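Local atomic coordinates of erythromycin C-12 hydroxylase (Saccharopolyspora erythraea, PDB entry 2XFH), a protein that hydroxylates the macrolactone ring of erythromycin D at C-12 to give erythromycin C, as a heme-dependent cytochrome P450 monooxygenase using NADPH and O2. Residues D32-M37 with W315-N320; R96-V101 with R224-E229; L152-M157 with T194-A199; P286-M291 with E390-G395. The protein carries 1 engineered substitution. All coordinates share one frame; numbering follows the deposited sequence. Where two conformers were deposited one is given.

From the N terminus, helix 27-40 supplies the first half of contact 1, whose loop closes only at helix 316-320, so most of the P450 chain lies between its two halves. Inside that loop, contact 2 joins helix 94-103 to strand 224-225 and the turn that leads into helix 228-259. Contact 3, nested within contact 2, sets the loop after helix 142-152 against helix 182-206; the two touch where Asp228 meets Lys198. Contact 4 opens after contact 2 has closed and crosses contact 1: residues 286-291 precede Trp315, and residues 390-395 follow it. Contacts 1 and 4 also touch, Leu317 N to Pro289 O, while contacts 2 and 4 meet the same heme.

Contact 1. Residues D32-M37 with W315-N320; sequences DWLGTM and WVLSAN
Leu34 reaches from helix 27-40 into the first turn of helix 316-320, and its two methyls divide the work. CG lies anti to the carbonyl carbon (chi1 -69°), which sends the branch across the gap. CD2 settles over one face of the Trp315 indole, a CH-pi contact 4.1 Å from the centroid of the six-membered ring and displaced toward its rim. CD1 turns instead to Leu317, 3.8 Å from its CG, meeting that side chain at about a right angle. Closer to the backbone, CB of Leu34 rests 4.0 Å from Ser318 OG; that hydroxyl is hydrogen-bonded to Phe54 O and to Arg38 NH1. Trp33 adds a looser touch, its CZ3 4.4 Å from Trp315 CZ2, approaching that ring obliquely. The Trp33 ring is itself backed by Met37, whose CG sits over the ring centre. Trp315 stands at the N-cap position of helix 316-320; its indole NE1 is hydrogen-bonded to His52 ND1. Phe54 stacks on Trp315 and meets Trp33 edge-to-face, so helix 27-40 is joined to the end of strand 311-315 and to residues at and just after strand 51-53, its neighbour in the mixed sheet.

Contact 2. Residues R96-V101 with R224-E229; sequences RALRKV and RALDDE. With HEM (protoporphyrin IX containing Fe), chain B.
Leu98 and Val101, one turn apart on helix 94-103, make a largely apolar contact with Arg224 and Leu226, where strand 224-225 leads into the long helix 228-259. Leu226 fits against both: its CD2 comes within 3.5 Å of Leu98 CD1, the two side chains crossing at about a right angle, while its CG meets Val101 CG1 at 3.6 Å, here tip to tip. Val101 has CG1 anti to the backbone N (chi1 -179°), which leaves CG2 to press on the aliphatic part of Arg224, 3.6 Å from its CG. The Arg224 chain then bends at chi2 and chi3 and folds back over Leu98, whose CD1 lies over one face of the guanidinium, 3.6 Å from NH2. Its charge is paired with Glu230, through a salt bridge from NH1 to OE1. Asp227, at the N-cap of the following helix, uses OD1 to cap the backbone N of Glu230.

The other side of helix 94-103 faces the cofactor. Arg99, extended from CG to NE, gives NH1 to heme O2D at 2.7 Å (146° at the hydrogen), the oxygen lying at the edge of the guanidinium and in its plane; the same NH1 also bonds to Phe352 O. With His95 and Arg293 bonded to the heme as well, Arg99 belongs to the heme-propionate site of the P450 fold, on its C helix.

Contact 3. Residues L152-M157 with T194-A199; sequences LGLPPM and TAYLKA
With CG of Tyr196 anti to the backbone N (chi1 171°), the phenol swings out from helix 182-206, and with CG of Leu154 anti to the carbonyl carbon (chi1 -50°), both leucine methyls come down to meet it. The two side chains approach from opposite directions among the helices of the P450 fold, Leu154 from the loop just after helix 142-152, Tyr196 from helix 182-206. Helix 142-152 ends in a Schellman motif at Gly153, with positive phi (88°), and Leu154 and Pro155 carry the chain past helix 182-206 toward helix 159-172.

The methyls straddle the rim of the phenol. Leu154 CD1 lies at the ring edge, near its plane, 3.9 Å from Tyr196 CE2. Pro155 adds a marginal touch, its CD 4.3 Å from Tyr196 OH. The hydroxyl, crowded by carbon on this side, finds its polar partner in Asp158 OD2, so the ring is held at its far end by a hydrogen bond and along its edge by leucine.

Leu197, the next residue of the helix, faces the buried side. Its CD2 is 4.4 Å from Leu152 CD2 and equally far from Leu154 CD2, a loose trio that Phe162 of helix 159-172 helps to pack. Leu197 also leans on Ala232 and Thr236 of helix 228-259, and Leu152 on Ser235. Nearest of all across this contact, Leu154 CD2 stands 3.6 Å from Tyr196 OH.

Contact 4. Residues P286-M291 with E390-G395; sequences PPFPQM and EQIVLG. With CL6 (1-[(2-chlorophenyl)(diphenyl)methyl]-1H-imidazole), chain C; HEM (protoporphyrin IX containing Fe), chain B.
A run of three prolines broken by Phe288 meets the 390-395 loop through one direct backbone bond, Leu394 N to Pro287 O at 2.8 Å and nearly straight (166°). Part of this contact lines the active-site pocket of the P450 fold, here filled by an inhibitor: the chain entering strand 290-295 and the loop before strand 400-402 meet beside the heme. Pro287 O also receives a CA-H...O contact from Val393 CA, 3.3 Å away, so two neighbouring residues of the loop converge on one carbonyl.

Leu394 has CG anti to the backbone N (chi1 -180°), which sets CD2 beside Pro286, while its CB fits 3.6 Å from Pro289 CG. Pro289 CD touches Ile392 O, at 3.3 Å. Farther out, Gln290 NE2 and Gln391 OE1 come only to 3.9 Å, too far for a hydrogen bond, with the amide planes 58° apart. Gln391 OE1 accepts from Ile392 N, above the carbonyl plane, while Gln290 OE1 is bonded to Asn313 ND2.

Phe288 turns the other way, its CB leaving the loop, yet the ring end returns to Val393 CG2, 3.9 Å from CE2. One ring face takes the edge of a clotrimazole phenyl, whose CAK sits over the ring centre, the two planes close to perpendicular, and the heme lies at the ring edge. Val393 in turn packs on Ile244 and Val248 of helix 228-259. The inhibitor's imidazole coordinates the heme iron, with NAN 2.1 Å from FE, and the inhibitor's closest approach to Phe288 is by its chlorophenyl ring, CAU 3.5 Å from Phe288 CE2.

Contact 1. Residues D32-M37 with W315-N320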
# COMPACT_ATOMS: atom_id res chain seq x y z
N ASP A 32 14.62 4.41 -15.57
CA ASP A 32 15.84 4.89 -16.23
C ASP A 32 16.43 6.09 -15.46
O ASP A 32 17.61 6.14 -15.18
CB ASP A 32 15.54 5.31 -17.68
CG ASP A 32 15.36 4.12 -18.62
OD1 ASP A 32 15.85 3.01 -18.30
OD2 ASP A 32 14.74 4.33 -19.69
N TRP A 33 15.59 7.07 -15.13
CA TRP A 33 16.05 8.28 -14.43
C TRP A 33 16.66 7.95 -13.06
O TRP A 33 17.71 8.49 -12.69
CB TRP A 33 14.92 9.29 -14.28
CG TRP A 33 15.27 10.55 -13.52
CD1 TRP A 33 16.03 11.59 -13.96
CD2 TRP A 33 14.86 10.90 -12.18
NE1 TRP A 33 16.11 12.57 -13.00
CE2 TRP A 33 15.41 12.17 -11.89
CE3 TRP A 33 14.07 10.27 -11.21
CZ2 TRP A 33 15.20 12.82 -10.66
CZ3 TRP A 33 13.87 10.91 -9.99
CH2 TRP A 33 14.42 12.18 -9.73
N LEU A 34 16.00 7.05 -12.34
CA LEU A 34 16.44 6.64 -11.00
C LEU A 34 17.82 5.96 -11.07
O LEU A 34 18.65 6.10 -10.16
CB LEU A 34 15.39 5.70 -10.36
CG LEU A 34 14.02 6.29 -9.95
CD1 LEU A 34 13.06 5.20 -9.46
CD2 LEU A 34 14.18 7.32 -8.88
N GLY A 35 18.04 5.23 -12.17
CA GLY A 35 19.33 4.59 -12.46
C GLY A 35 20.45 5.60 -12.56
O GLY A 35 21.48 5.46 -11.89
N THR A 36 20.24 6.65 -13.36
CA THR A 36 21.22 7.73 -13.54
C THR A 36 21.51 8.48 -12.23
O THR A 36 22.63 8.92 -11.98
CB THR A 36 20.79 8.74 -14.64
OG1 THR A 36 19.61 9.43 -14.21
CG2 THR A 36 20.51 8.04 -15.98
N MET A 37 20.49 8.61 -11.39
CA MET A 37 20.67 9.25 -10.09
C MET A 37 21.51 8.40 -9.12
O MET A 37 22.40 8.94 -8.48
CB MET A 37 19.33 9.65 -9.51
CG MET A 37 18.56 10.63 -10.43
SD MET A 37 19.48 12.14 -10.87
CE MET A 37 19.16 13.10 -9.40
N TRP A 315 13.49 6.89 -1.97
CA TRP A 315 12.96 6.18 -3.11
C TRP A 315 13.13 4.68 -2.95
O TRP A 315 14.16 4.11 -3.35
CB TRP A 315 13.61 6.67 -4.41
CG TRP A 315 13.13 8.00 -4.86
CD1 TRP A 315 13.60 9.22 -4.47
CD2 TRP A 315 12.07 8.25 -5.79
NE1 TRP A 315 12.88 10.22 -5.10
CE2 TRP A 315 11.95 9.64 -5.92
CE3 TRP A 315 11.21 7.41 -6.52
CZ2 TRP A 315 11.00 10.24 -6.78
CZ3 TRP A 315 10.27 8.00 -7.37
CH2 TRP A 315 10.19 9.40 -7.49
N VAL A 316 12.13 4.05 -2.33
CA VAL A 316 12.02 2.57 -2.26
C VAL A 316 12.16 1.90 -3.64
O VAL A 316 12.84 0.86 -3.79
CB VAL A 316 10.64 2.18 -1.63
CG1 VAL A 316 10.25 0.72 -1.97
CG2 VAL A 316 10.67 2.41 -0.13
N LEU A 317 11.53 2.49 -4.65
CA LEU A 317 11.66 1.98 -6.01
C LEU A 317 13.11 1.91 -6.48
O LEU A 317 13.52 0.89 -7.04
CB LEU A 317 10.78 2.78 -6.99
CG LEU A 317 10.79 2.32 -8.46
CD1 LEU A 317 10.44 0.82 -8.61
CD2 LEU A 317 9.82 3.19 -9.26
N SER A 318 13.90 2.95 -6.20
CA SER A 318 15.30 3.00 -6.63
C SER A 318 16.14 2.02 -5.83
O SER A 318 16.98 1.32 -6.38
CB SER A 318 15.84 4.42 -6.45
OG SER A 318 17.15 4.57 -7.00
N ALA A 319 15.88 1.97 -4.52
CA ALA A 319 16.59 1.07 -3.63
C ALA A 319 16.38 -0.40 -4.02
O ALA A 319 17.32 -1.22 -4.01
CB ALA A 319 16.13 1.34 -2.15
N ASN A 320 15.15 -0.74 -4.39
CA ASN A 320 14.80 -2.10 -4.80
C ASN A 320 15.47 -2.48 -6.12
O ASN A 320 15.60 -3.65 -6.41
CB ASN A 320 13.27 -2.26 -4.94
CG ASN A 320 12.54 -2.26 -3.58
OD1 ASN A 320 13.16 -2.24 -2.53
ND2 ASN A 320 11.22 -2.26 -3.63

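Contact 2. Residues R96-V101 with R224-E229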
# COMPACT_ATOMS: atom_id res chain seq x y z
N ARG A 96 5.65 4.26 19.52
CA ARG A 96 5.59 2.93 20.12
C ARG A 96 4.32 2.75 20.96
O ARG A 96 3.68 1.69 20.93
CB ARG A 96 6.85 2.70 20.98
CG ARG A 96 6.91 1.40 21.76
CD ARG A 96 6.72 0.18 20.90
NE ARG A 96 7.32 -1.01 21.51
CZ ARG A 96 6.97 -2.27 21.25
NH1 ARG A 96 6.02 -2.55 20.37
NH2 ARG A 96 7.58 -3.26 21.88
N ALA A 97 3.96 3.80 21.70
CA ALA A 97 2.86 3.66 22.64
C ALA A 97 1.55 3.46 21.87
O ALA A 97 0.80 2.53 22.18
CB ALA A 97 2.80 4.87 23.60
N LEU A 98 1.31 4.28 20.83
CA LEU A 98 0.08 4.16 20.03
C LEU A 98 -0.01 2.90 19.16
O LEU A 98 -1.04 2.25 19.10
CB LEU A 98 -0.15 5.43 19.20
CG LEU A 98 -1.44 5.58 18.36
CD1 LEU A 98 -2.68 5.44 19.22
CD2 LEU A 98 -1.49 6.92 17.66
N ARG A 99 1.07 2.54 18.48
CA ARG A 99 1.08 1.28 17.73
C ARG A 99 0.85 0.04 18.63
O ARG A 99 0.24 -0.94 18.21
CB ARG A 99 2.36 1.16 16.90
CG ARG A 99 2.50 -0.16 16.14
CD ARG A 99 3.52 -0.01 15.02
NE ARG A 99 3.78 -1.29 14.37
CZ ARG A 99 4.14 -1.44 13.10
NH1 ARG A 99 4.29 -0.38 12.32
NH2 ARG A 99 4.35 -2.66 12.60
N LYS A 100 1.29 0.11 19.88
CA LYS A 100 0.96 -0.92 20.85
C LYS A 100 -0.56 -1.07 21.09
O LYS A 100 -1.11 -2.18 21.09
CB LYS A 100 1.66 -0.67 22.18
CG LYS A 100 3.00 -1.35 22.26
CD LYS A 100 3.87 -0.66 23.30
CE LYS A 100 3.96 -1.49 24.53
NZ LYS A 100 4.63 -2.77 24.19
N VAL A 101 -1.22 0.06 21.31
CA VAL A 101 -2.66 0.09 21.52
C VAL A 101 -3.44 -0.45 20.32
O VAL A 101 -4.32 -1.31 20.44
CB VAL A 101 -3.14 1.52 21.84
CG1 VAL A 101 -4.65 1.54 22.09
CG2 VAL A 101 -2.39 2.07 23.04
N ARG A 224 -3.05 3.87 28.18
CA ARG A 224 -3.43 4.56 26.92
C ARG A 224 -4.59 3.85 26.20
O ARG A 224 -4.47 2.66 25.80
CB ARG A 224 -2.20 4.68 26.02
CG ARG A 224 -2.43 5.29 24.62
CD ARG A 224 -2.32 6.81 24.62
NE ARG A 224 -1.80 7.36 23.36
CZ ARG A 224 -2.55 7.86 22.38
NH1 ARG A 224 -3.88 7.86 22.49
NH2 ARG A 224 -1.99 8.36 21.28
N ALA A 225 -5.70 4.58 26.06
CA ALA A 225 -6.90 4.15 25.37
C ALA A 225 -7.17 5.08 24.18
O ALA A 225 -6.69 6.23 24.17
CB ALA A 225 -8.09 4.19 26.31
N LEU A 226 -7.92 4.59 23.20
CA LEU A 226 -8.29 5.38 22.03
C LEU A 226 -9.66 6.02 22.21
O LEU A 226 -10.58 5.35 22.65
CB LEU A 226 -8.34 4.48 20.80
CG LEU A 226 -7.12 3.62 20.44
CD1 LEU A 226 -7.39 2.67 19.24
CD2 LEU A 226 -5.96 4.50 20.16
N ASP A 227 -9.80 7.30 21.86
CA ASP A 227 -11.13 7.91 21.74
C ASP A 227 -11.74 7.63 20.36
O ASP A 227 -11.07 7.08 19.46
CB ASP A 227 -11.10 9.43 22.09
CG ASP A 227 -10.24 10.25 21.11
OD1 ASP A 227 -10.05 9.82 19.97
OD2 ASP A 227 -9.75 11.36 21.47
N ASP A 228 -13.01 7.97 20.17
CA ASP A 228 -13.73 7.60 18.96
C ASP A 228 -13.06 8.26 17.76
O ASP A 228 -13.04 7.69 16.68
CB ASP A 228 -15.18 8.05 19.01
CG ASP A 228 -16.00 7.27 19.99
OD1 ASP A 228 -15.55 6.23 20.54
OD2 ASP A 228 -17.14 7.70 20.20
N GLU A 229 -12.55 9.48 17.95
CA GLU A 229 -11.80 10.17 16.88
C GLU A 229 -10.59 9.35 16.45
O GLU A 229 -10.45 9.03 15.27
CB GLU A 229 -11.39 11.60 17.27
CG GLU A 229 -10.73 12.32 16.12
CD GLU A 229 -10.06 13.63 16.51
OE1 GLU A 229 -10.20 14.07 17.67
OE2 GLU A 229 -9.38 14.19 15.64
CHA HEM B . 2.88 1.77 6.83
CHB HEM B . 3.30 -0.04 2.38
CHC HEM B . -0.69 -2.68 2.89
CHD HEM B . -1.52 -0.24 7.00
C1A HEM B . 3.37 1.44 5.60
C2A HEM B . 4.63 1.86 5.05
C3A HEM B . 4.74 1.38 3.81
C4A HEM B . 3.54 0.63 3.55
CMA HEM B . 5.96 1.55 2.84
CAA HEM B . 5.68 2.69 5.80
CBA HEM B . 5.39 4.17 5.76
CGA HEM B . 6.48 4.95 6.47
O1A HEM B . 7.54 4.39 6.84
O2A HEM B . 6.35 6.19 6.59
C1B HEM B . 2.30 -0.94 2.13
C2B HEM B . 2.17 -1.80 0.96
C3B HEM B . 1.04 -2.53 1.13
C4B HEM B . 0.47 -2.15 2.39
CMB HEM B . 3.12 -1.86 -0.26
CAB HEM B . 0.36 -3.61 0.25
CBB HEM B . 0.94 -4.31 -0.75
C1C HEM B . -1.29 -2.25 4.05
C2C HEM B . -2.52 -2.76 4.61
C3C HEM B . -2.73 -2.09 5.75
C4C HEM B . -1.67 -1.13 5.94
CMC HEM B . -3.38 -3.89 4.02
CAC HEM B . -3.92 -2.32 6.67
CBC HEM B . -3.76 -2.06 7.98
C1D HEM B . -0.44 0.50 7.37
C2D HEM B . -0.33 1.30 8.57
C3D HEM B . 1.04 1.96 8.48
C4D HEM B . 1.62 1.46 7.26
CMD HEM B . -1.36 1.51 9.71
CAD HEM B . 1.72 2.87 9.48
CBD HEM B . 2.65 1.96 10.32
CGD HEM B . 3.41 2.83 11.31
O1D HEM B . 3.52 4.07 11.08
O2D HEM B . 3.92 2.27 12.33
NA HEM B . 2.72 0.69 4.65
NB HEM B . 1.27 -1.17 2.98
NC HEM B . -0.79 -1.28 4.88
ND HEM B . 0.73 0.62 6.65
FE HEM B . 1.02 -0.32 4.81

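Contact 3. Residues L152-M157 with T194-A199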
# COMPACT_ATOMS: atom_id res chain seq x y z
N LEU A 152 -14.34 -4.72 10.37
CA LEU A 152 -14.86 -3.62 11.17
C LEU A 152 -16.22 -3.87 11.82
O LEU A 152 -16.57 -3.21 12.78
CB LEU A 152 -14.94 -2.35 10.31
CG LEU A 152 -13.87 -1.25 10.38
CD1 LEU A 152 -12.62 -1.51 11.25
CD2 LEU A 152 -13.52 -0.68 9.00
N GLY A 153 -16.98 -4.82 11.29
CA GLY A 153 -18.29 -5.15 11.83
C GLY A 153 -19.43 -4.32 11.27
O GLY A 153 -20.44 -4.10 11.94
N LEU A 154 -19.29 -3.86 10.03
CA LEU A 154 -20.31 -2.98 9.46
C LEU A 154 -21.48 -3.77 8.88
O LEU A 154 -21.29 -4.80 8.25
CB LEU A 154 -19.72 -2.06 8.39
CG LEU A 154 -18.45 -1.27 8.70
CD1 LEU A 154 -18.08 -0.47 7.44
CD2 LEU A 154 -18.57 -0.36 9.92
N PRO A 155 -22.72 -3.27 9.08
CA PRO A 155 -23.89 -3.98 8.54
C PRO A 155 -23.76 -4.06 7.02
O PRO A 155 -23.37 -3.06 6.41
CB PRO A 155 -25.04 -3.06 8.93
CG PRO A 155 -24.53 -2.33 10.16
CD PRO A 155 -23.10 -2.06 9.83
N PRO A 156 -24.03 -5.23 6.41
CA PRO A 156 -23.87 -5.39 4.97
C PRO A 156 -24.53 -4.25 4.18
O PRO A 156 -24.07 -3.88 3.11
CB PRO A 156 -24.59 -6.70 4.68
CG PRO A 156 -24.43 -7.49 5.93
CD PRO A 156 -24.53 -6.47 7.04
N MET A 157 -25.60 -3.69 4.73
CA MET A 157 -26.34 -2.63 4.03
C MET A 157 -25.51 -1.34 3.88
O MET A 157 -25.81 -0.50 3.01
CB MET A 157 -27.67 -2.34 4.72
CG MET A 157 -27.57 -1.40 5.90
SD MET A 157 -29.04 -1.35 6.94
CE MET A 157 -28.86 -2.89 7.85
N THR A 194 -15.32 9.62 7.76
CA THR A 194 -14.79 9.68 9.12
C THR A 194 -15.94 9.85 10.11
O THR A 194 -15.96 9.17 11.12
CB THR A 194 -13.75 10.79 9.28
OG1 THR A 194 -12.64 10.50 8.43
CG2 THR A 194 -13.26 10.88 10.72
N ALA A 195 -16.89 10.73 9.78
CA ALA A 195 -18.11 10.90 10.56
C ALA A 195 -18.78 9.56 10.79
O ALA A 195 -19.08 9.21 11.93
CB ALA A 195 -19.08 11.87 9.88
N TYR A 196 -18.99 8.81 9.70
CA TYR A 196 -19.61 7.47 9.75
C TYR A 196 -18.91 6.52 10.70
O TYR A 196 -19.55 5.83 11.52
CB TYR A 196 -19.65 6.87 8.33
CG TYR A 196 -20.08 5.42 8.30
CD1 TYR A 196 -21.43 5.08 8.29
CD2 TYR A 196 -19.13 4.39 8.29
CE1 TYR A 196 -21.83 3.76 8.27
CE2 TYR A 196 -19.52 3.08 8.28
CZ TYR A 196 -20.86 2.76 8.29
OH TYR A 196 -21.24 1.45 8.27
N LEU A 197 -17.58 6.47 10.61
CA LEU A 197 -16.83 5.51 11.41
C LEU A 197 -16.87 5.92 12.88
O LEU A 197 -16.99 5.07 13.73
CB LEU A 197 -15.40 5.35 10.91
CG LEU A 197 -15.35 4.40 9.70
CD1 LEU A 197 -14.01 4.45 8.96
CD2 LEU A 197 -15.67 2.96 10.14
N LYS A 198 -16.79 7.23 13.14
CA LYS A 198 -16.83 7.77 14.49
C LYS A 198 -18.15 7.41 15.16
O LYS A 198 -18.16 7.09 16.36
CB LYS A 198 -16.63 9.30 14.47
CG LYS A 198 -16.43 9.94 15.86
CD LYS A 198 -16.04 11.42 15.80
CE LYS A 198 -15.92 11.99 17.19
NZ LYS A 198 -15.96 13.50 17.20
N ALA A 199 -19.24 7.50 14.40
CA ALA A 199 -20.56 7.06 14.88
C ALA A 199 -20.61 5.55 15.16
O ALA A 199 -21.29 5.12 16.08
CB ALA A 199 -21.68 7.46 13.91

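Contact 4. Residues P286-M291 with E390-G395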
# COMPACT_ATOMS: atom_id res chain seq x y z
N PRO A 286 7.01 -1.89 -6.42
CA PRO A 286 6.44 -1.51 -5.11
C PRO A 286 5.26 -0.57 -5.33
O PRO A 286 5.40 0.41 -6.05
CB PRO A 286 7.60 -0.77 -4.45
CG PRO A 286 8.51 -0.28 -5.63
CD PRO A 286 8.42 -1.48 -6.55
N PRO A 287 4.09 -0.88 -4.72
CA PRO A 287 2.96 0.05 -4.81
C PRO A 287 3.31 1.50 -4.45
O PRO A 287 2.83 2.41 -5.15
CB PRO A 287 1.93 -0.56 -3.85
CG PRO A 287 2.20 -2.06 -3.95
CD PRO A 287 3.73 -2.08 -3.94
N PHE A 288 4.14 1.72 -3.43
CA PHE A 288 4.65 3.05 -3.07
C PHE A 288 6.15 3.21 -3.34
O PHE A 288 7.00 2.77 -2.54
CB PHE A 288 4.38 3.36 -1.59
CG PHE A 288 2.94 3.22 -1.22
CD1 PHE A 288 2.51 2.15 -0.46
CD2 PHE A 288 2.02 4.14 -1.67
CE1 PHE A 288 1.18 1.99 -0.13
CE2 PHE A 288 0.67 4.01 -1.34
CZ PHE A 288 0.25 2.93 -0.57
N PRO A 289 6.50 3.84 -4.46
CA PRO A 289 7.92 4.06 -4.77
C PRO A 289 8.69 4.97 -3.80
O PRO A 289 9.92 4.89 -3.76
CB PRO A 289 7.89 4.74 -6.16
CG PRO A 289 6.56 4.51 -6.69
CD PRO A 289 5.63 4.41 -5.51
N GLN A 290 8.00 5.81 -3.03
CA GLN A 290 8.69 6.76 -2.15
C GLN A 290 8.00 6.91 -0.79
O GLN A 290 6.81 6.62 -0.65
CB GLN A 290 8.86 8.11 -2.85
CG GLN A 290 7.58 8.68 -3.43
CD GLN A 290 7.80 9.57 -4.65
OE1 GLN A 290 8.63 10.49 -4.63
NE2 GLN A 290 7.04 9.32 -5.71
N MET A 291 8.78 7.32 0.21
CA MET A 291 8.30 7.67 1.54
C MET A 291 8.96 9.00 1.91
O MET A 291 9.97 9.35 1.34
CB MET A 291 8.67 6.58 2.54
CG MET A 291 8.33 5.17 2.05
SD MET A 291 9.40 3.91 2.73
CE MET A 291 9.17 4.16 4.49
N GLU A 390 -0.84 8.73 -11.78
CA GLU A 390 0.16 9.67 -12.24
C GLU A 390 1.14 10.05 -11.14
O GLU A 390 2.32 10.30 -11.44
CB GLU A 390 -0.44 10.88 -12.98
CG GLU A 390 -0.96 10.50 -14.38
CD GLU A 390 -0.54 11.48 -15.47
OE1 GLU A 390 -0.69 12.70 -15.27
OE2 GLU A 390 -0.07 11.01 -16.53
N GLN A 391 0.67 10.03 -9.89
CA GLN A 391 1.54 10.27 -8.74
C GLN A 391 1.24 9.36 -7.55
O GLN A 391 0.22 8.66 -7.53
CB GLN A 391 1.53 11.74 -8.33
CG GLN A 391 2.74 12.53 -8.83
CD GLN A 391 4.06 12.01 -8.26
OE1 GLN A 391 4.14 11.58 -7.10
NE2 GLN A 391 5.11 12.05 -9.09
N ILE A 392 2.17 9.36 -6.59
CA ILE A 392 2.11 8.59 -5.32
C ILE A 392 2.27 7.08 -5.50
O ILE A 392 3.19 6.49 -4.92
CB ILE A 392 0.85 8.93 -4.45
CG1 ILE A 392 0.62 10.45 -4.32
CG2 ILE A 392 0.93 8.26 -3.06
CD1 ILE A 392 1.85 11.27 -3.84
N VAL A 393 1.40 6.47 -6.30
CA VAL A 393 1.30 5.02 -6.45
C VAL A 393 1.96 4.55 -7.75
O VAL A 393 1.92 5.25 -8.76
CB VAL A 393 -0.21 4.61 -6.42
CG1 VAL A 393 -0.51 3.46 -7.34
CG2 VAL A 393 -0.69 4.34 -4.97
N LEU A 394 2.58 3.37 -7.73
CA LEU A 394 3.12 2.80 -8.95
C LEU A 394 2.20 1.67 -9.42
O LEU A 394 2.24 0.57 -8.90
CB LEU A 394 4.57 2.29 -8.75
CG LEU A 394 5.24 1.67 -9.98
CD1 LEU A 394 5.72 2.77 -10.89
CD2 LEU A 394 6.40 0.75 -9.60
N GLY A 395 1.33 1.98 -10.39
CA GLY A 395 0.49 0.94 -11.01
C GLY A 395 -0.69 1.57 -11.75
O GLY A 395 -0.64 2.76 -12.10
CLAY CL6 C . -3.58 4.39 3.48
CAX CL6 C . -2.62 5.24 2.23
CAV CL6 C . -3.35 5.76 1.15
CAT CL6 C . -2.69 6.45 0.13
CAS CL6 C . -1.30 6.58 0.17
CAU CL6 C . -0.58 6.07 1.26
CAW CL6 C . -1.22 5.39 2.30
CAR CL6 C . -0.40 4.81 3.45
CAC CL6 C . -1.02 5.26 4.75
CAE CL6 C . -1.18 4.39 5.81
CAF CL6 C . -1.77 4.79 7.02
CAD CL6 C . -2.18 6.10 7.16
CAB CL6 C . -2.03 6.99 6.10
CAA CL6 C . -1.45 6.59 4.91
NAO CL6 C . -0.41 3.30 3.38
CAM CL6 C . 0.40 2.56 4.10
NAN CL6 C . 0.06 1.28 3.82
CAQ CL6 C . -0.95 1.26 2.93
CAP CL6 C . -1.28 2.59 2.66
CAL CL6 C . 1.05 5.29 3.32
CAK CL6 C . 1.89 4.71 2.35
CAI CL6 C . 3.22 5.13 2.23
CAG CL6 C . 3.71 6.14 3.06
CAH CL6 C . 2.89 6.73 4.03
CAJ CL6 C . 1.57 6.30 4.16
CHA HEM B . 2.88 1.77 6.83
CHB HEM B . 3.30 -0.04 2.38
CHC HEM B . -0.69 -2.68 2.89
CHD HEM B . -1.52 -0.24 7.00
C1A HEM B . 3.37 1.44 5.60
C2A HEM B . 4.63 1.86 5.05
C3A HEM B . 4.74 1.38 3.81
C4A HEM B . 3.54 0.63 3.55
CMA HEM B . 5.96 1.55 2.84
CAA HEM B . 5.68 2.69 5.80
CBA HEM B . 5.39 4.17 5.76
CGA HEM B . 6.48 4.95 6.47
O1A HEM B . 7.54 4.39 6.84
O2A HEM B . 6.35 6.19 6.59
C1B HEM B . 2.30 -0.94 2.13
C2B HEM B . 2.17 -1.80 0.96
C3B HEM B . 1.04 -2.53 1.13
C4B HEM B . 0.47 -2.15 2.39
CMB HEM B . 3.12 -1.86 -0.26
CAB HEM B . 0.36 -3.61 0.25
CBB HEM B . 0.94 -4.31 -0.75
C1C HEM B . -1.29 -2.25 4.05
C2C HEM B . -2.52 -2.76 4.61
C3C HEM B . -2.73 -2.09 5.75
C4C HEM B . -1.67 -1.13 5.94
CMC HEM B . -3.38 -3.89 4.02
CAC HEM B . -3.92 -2.32 6.67
CBC HEM B . -3.76 -2.06 7.98
C1D HEM B . -0.44 0.50 7.37
C2D HEM B . -0.33 1.30 8.57
C3D HEM B . 1.04 1.96 8.48
C4D HEM B . 1.62 1.46 7.26
CMD HEM B . -1.36 1.51 9.71
CAD HEM B . 1.72 2.87 9.48
CBD HEM B . 2.65 1.96 10.32
CGD HEM B . 3.41 2.83 11.31
O1D HEM B . 3.52 4.07 11.08
O2D HEM B . 3.92 2.27 12.33
NA HEM B . 2.72 0.69 4.65
NB HEM B . 1.27 -1.17 2.98
NC HEM B . -0.79 -1.28 4.88
ND HEM B . 0.73 0.62 6.65
FE HEM B . 1.02 -0.32 4.81